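Local atomic coordinates of ferredoxin-thioredoxin reductase variable chain, chloroplastic (Arabidopsis thaliana, PDB entry 7C2B), a protein that probably serves as the variable subunit of ferredoxin-thioredoxin reductase, which passes electrons from reduced ferredoxin to thioredoxins in the chloroplast. Residues T100-K103 against E104-E108. Residues are numbered along the deposited sequence; the frame is centred on the assembly and turned at random.
With NO3 (nitrate ion), chain J.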
ATOM      1  N   THR B 100      -3.782 -17.570   8.124  1.00 21.46           N
ATOM      2  CA  THR B 100      -2.879 -16.447   7.941  1.00 20.84           C
ATOM      3  C   THR B 100      -2.532 -16.382   6.462  1.00 21.14           C
ATOM      4  O   THR B 100      -2.319 -17.418   5.828  1.00 21.42           O
ATOM      5  CB  THR B 100      -1.597 -16.589   8.790  1.00 20.88           C
ATOM      6  OG1 THR B 100      -1.910 -16.451  10.185  1.00 26.83           O
ATOM      7  CG2 THR B 100      -0.578 -15.526   8.412  1.00 25.80           C
ATOM      8  N   HIS B 101      -2.500 -15.173   5.911  1.00 19.18           N
ATOM      9  CA  HIS B 101      -2.105 -14.965   4.522  1.00 19.55           C
ATOM     10  C   HIS B 101      -0.591 -14.819   4.417  1.00 20.73           C
ATOM     11  O   HIS B 101       0.014 -14.033   5.157  1.00 18.54           O
ATOM     12  CB  HIS B 101      -2.799 -13.723   3.966  1.00 19.12           C
ATOM     13  CG  HIS B 101      -4.263 -13.912   3.716  1.00 19.84           C
ATOM     14  ND1 HIS B 101      -5.219 -13.797   4.708  1.00 20.44           N
ATOM     15  CD2 HIS B 101      -4.935 -14.187   2.574  1.00 24.90           C
ATOM     16  CE1 HIS B 101      -6.414 -13.996   4.183  1.00 23.67           C
ATOM     17  NE2 HIS B 101      -6.269 -14.239   2.891  1.00 23.67           N
ATOM     18  N   LEU B 102       0.017 -15.572   3.491  1.00 19.62           N
ATOM     19  CA  LEU B 102       1.462 -15.559   3.289  1.00 21.07           C
ATOM     20  C   LEU B 102       1.788 -15.318   1.818  1.00 22.13           C
ATOM     21  O   LEU B 102       0.966 -15.550   0.925  1.00 20.24           O
ATOM     22  CB  LEU B 102       2.125 -16.884   3.716  1.00 19.48           C
ATOM     23  CG  LEU B 102       1.879 -17.422   5.120  1.00 21.62           C
ATOM     24  CD1 LEU B 102       2.728 -18.683   5.327  1.00 24.87           C
ATOM     25  CD2 LEU B 102       2.256 -16.358   6.114  1.00 17.83           C
ATOM     26  N   LYS B 103       3.005 -14.848   1.575  1.00 21.66           N
ATOM     27  CA  LYS B 103       3.563 -14.858   0.230  1.00 24.84           C
ATOM     28  C   LYS B 103       4.664 -15.904   0.154  1.00 23.20           C
ATOM     29  O   LYS B 103       5.118 -16.442   1.170  1.00 22.09           O
ATOM     30  CB  LYS B 103       4.080 -13.472  -0.180  1.00 27.60           C
ATOM     31  CG  LYS B 103       5.044 -12.812   0.788  1.00 26.62           C
ATOM     32  CD  LYS B 103       5.361 -11.407   0.288  1.00 29.80           C
ATOM     33  CE  LYS B 103       6.080 -10.586   1.331  1.00 33.26           C
ATOM     34  NZ  LYS B 103       7.398 -11.177   1.634  1.00 38.53           N
ATOM     35  N   GLU B 104       5.085 -16.189  -1.084  1.00 25.71           N
ATOM     36  CA  GLU B 104       5.870 -17.388  -1.358  1.00 29.37           C
ATOM     37  C   GLU B 104       7.201 -17.393  -0.617  1.00 29.40           C
ATOM     38  O   GLU B 104       7.677 -18.462  -0.224  1.00 28.14           O
ATOM     39  CB  GLU B 104       6.095 -17.538  -2.870  1.00 30.44           C
ATOM     40  CG  GLU B 104       6.638 -16.289  -3.548  1.00 37.89           C
ATOM     41  CD  GLU B 104       7.244 -16.563  -4.921  1.00 48.23           C
ATOM     42  OE1 GLU B 104       6.902 -17.601  -5.536  1.00 50.96           O
ATOM     43  OE2 GLU B 104       8.058 -15.730  -5.388  1.00 52.01           O
ATOM     44  N   ASP B 105       7.810 -16.227  -0.398  1.00 26.22           N
ATOM     45  CA  ASP B 105       9.109 -16.227   0.255  1.00 28.10           C
ATOM     46  C   ASP B 105       9.018 -16.324   1.776  1.00 28.15           C
ATOM     47  O   ASP B 105      10.041 -16.195   2.448  1.00 25.78           O
ATOM     48  CB  ASP B 105       9.939 -15.003  -0.182  1.00 30.49           C
ATOM     49  CG  ASP B 105       9.370 -13.658   0.281  1.00 37.95           C
ATOM     50  OD1 ASP B 105       8.391 -13.606   1.056  1.00 33.18           O
ATOM     51  OD2 ASP B 105       9.938 -12.618  -0.141  1.00 38.91           O
ATOM     52  N   GLU B 106       7.841 -16.592   2.344  1.00 24.07           N
ATOM     53  CA  GLU B 106       7.719 -16.720   3.788  1.00 23.11           C
ATOM     54  C   GLU B 106       7.585 -18.164   4.253  1.00 23.41           C
ATOM     55  O   GLU B 106       7.521 -18.410   5.461  1.00 22.90           O
ATOM     56  CB  GLU B 106       6.518 -15.888   4.280  1.00 22.91           C
ATOM     57  CG  GLU B 106       6.721 -14.405   3.981  1.00 24.24           C
ATOM     58  CD  GLU B 106       5.518 -13.539   4.320  1.00 25.77           C
ATOM     59  OE1 GLU B 106       4.369 -14.032   4.238  1.00 21.01           O
ATOM     60  OE2 GLU B 106       5.734 -12.353   4.652  1.00 27.37           O
ATOM     61  N   PHE B 107       7.531 -19.128   3.338  1.00 22.45           N
ATOM     62  CA  PHE B 107       7.334 -20.510   3.749  1.00 24.86           C
ATOM     63  C   PHE B 107       8.044 -21.434   2.769  1.00 25.79           C
ATOM     64  O   PHE B 107       8.448 -21.027   1.678  1.00 24.74           O
ATOM     65  CB  PHE B 107       5.836 -20.863   3.855  1.00 22.77           C
ATOM     66  CG  PHE B 107       5.096 -20.787   2.543  1.00 22.79           C
ATOM     67  CD1 PHE B 107       5.032 -21.888   1.702  1.00 25.92           C
ATOM     68  CD2 PHE B 107       4.466 -19.616   2.156  1.00 22.59           C
ATOM     69  CE1 PHE B 107       4.366 -21.816   0.498  1.00 27.67           C
ATOM     70  CE2 PHE B 107       3.789 -19.533   0.953  1.00 25.63           C
ATOM     71  CZ  PHE B 107       3.737 -20.636   0.119  1.00 25.19           C
ATOM     72  N   GLU B 108       8.171 -22.695   3.173  1.00 27.05           N
ATOM     73  CA  GLU B 108       8.703 -23.756   2.329  1.00 28.89           C
ATOM     74  C   GLU B 108       7.736 -24.932   2.354  1.00 31.80           C
ATOM     75  O   GLU B 108       7.052 -25.175   3.355  1.00 28.83           O
ATOM     76  CB  GLU B 108      10.107 -24.204   2.809  1.00 28.80           C
ATOM     77  CG  GLU B 108      10.066 -25.048   4.088  1.00 33.55           C
ATOM     78  CD  GLU B 108      11.414 -25.178   4.777  1.00 38.26           C
ATOM     79  OE1 GLU B 108      12.424 -24.686   4.231  1.00 36.50           O
ATOM     80  OE2 GLU B 108      11.454 -25.773   5.876  1.00 42.20           O
TER
HETATM   81  N   NO3 J 207      -8.622 -12.276   1.470  1.00 37.98           N
HETATM   82  O1  NO3 J 207      -8.942 -11.116   1.070  1.00 35.63           O
HETATM   83  O2  NO3 J 207      -9.016 -12.686   2.606  1.00 44.82           O
HETATM   84  O3  NO3 J 207      -7.912 -13.023   0.733  1.00 35.28           O
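K103 and E106 hold each other through backbone and side chain alike, across the 3-10 turn 104-106 that leads from strand 94-102 into strand 107-109, the last strand of this SH3-like domain. Two hydrogen bonds link them. E106 N reaches back to K103 O at 3.0 Å, the donor lying above the carbonyl plane, and so closes the turn. In return K103 N donates to E106 OE1 at 3.1 Å; the N-H points almost straight at the oxygen (165°) but meets it from above the carboxylate plane. The E106 chain, extended beyond CG, carries the acid back alongside the end of the strand, where OE1 also lies 3.4 Å from L102 CA.

The charges form a network. K103 folds over the turn: its CG sits between the backbone N and the carbonyl carbon (chi1 52°), and a bend at the last torsion (64°) delivers NZ to the syn lone pair of D105 OD1 at 2.7 Å. A longer salt bridge, 3.6 Å, runs from K103 NZ to E106 OE2, while K103 CG rests against the E106 carboxylate carbon. The stronger partner of E106 is a basic side chain of another protein chain, bound through OE1. H101 points away from the turn; its NE2 makes a weak hydrogen bond to a nitrate, probably from the crystallisation liquor, while ND1 is bonded to an acidic side chain of another protein's chain.

Between the two segments the apolar contact is a single pair, L102 CD1 on F107 CD2 at 3.7 Å; L102 also packs on V40 and V84, and the F107 ring meets F82 edge-to-face.

A glutamine in place of E106 would probably leave the basic group of the other protein's chain without its charged mate and cost K103 its long salt bridge. One buried carboxylate thus joins this turn to the chain of another protein, its negative charge probably stabilised by the two basic groups that reach it.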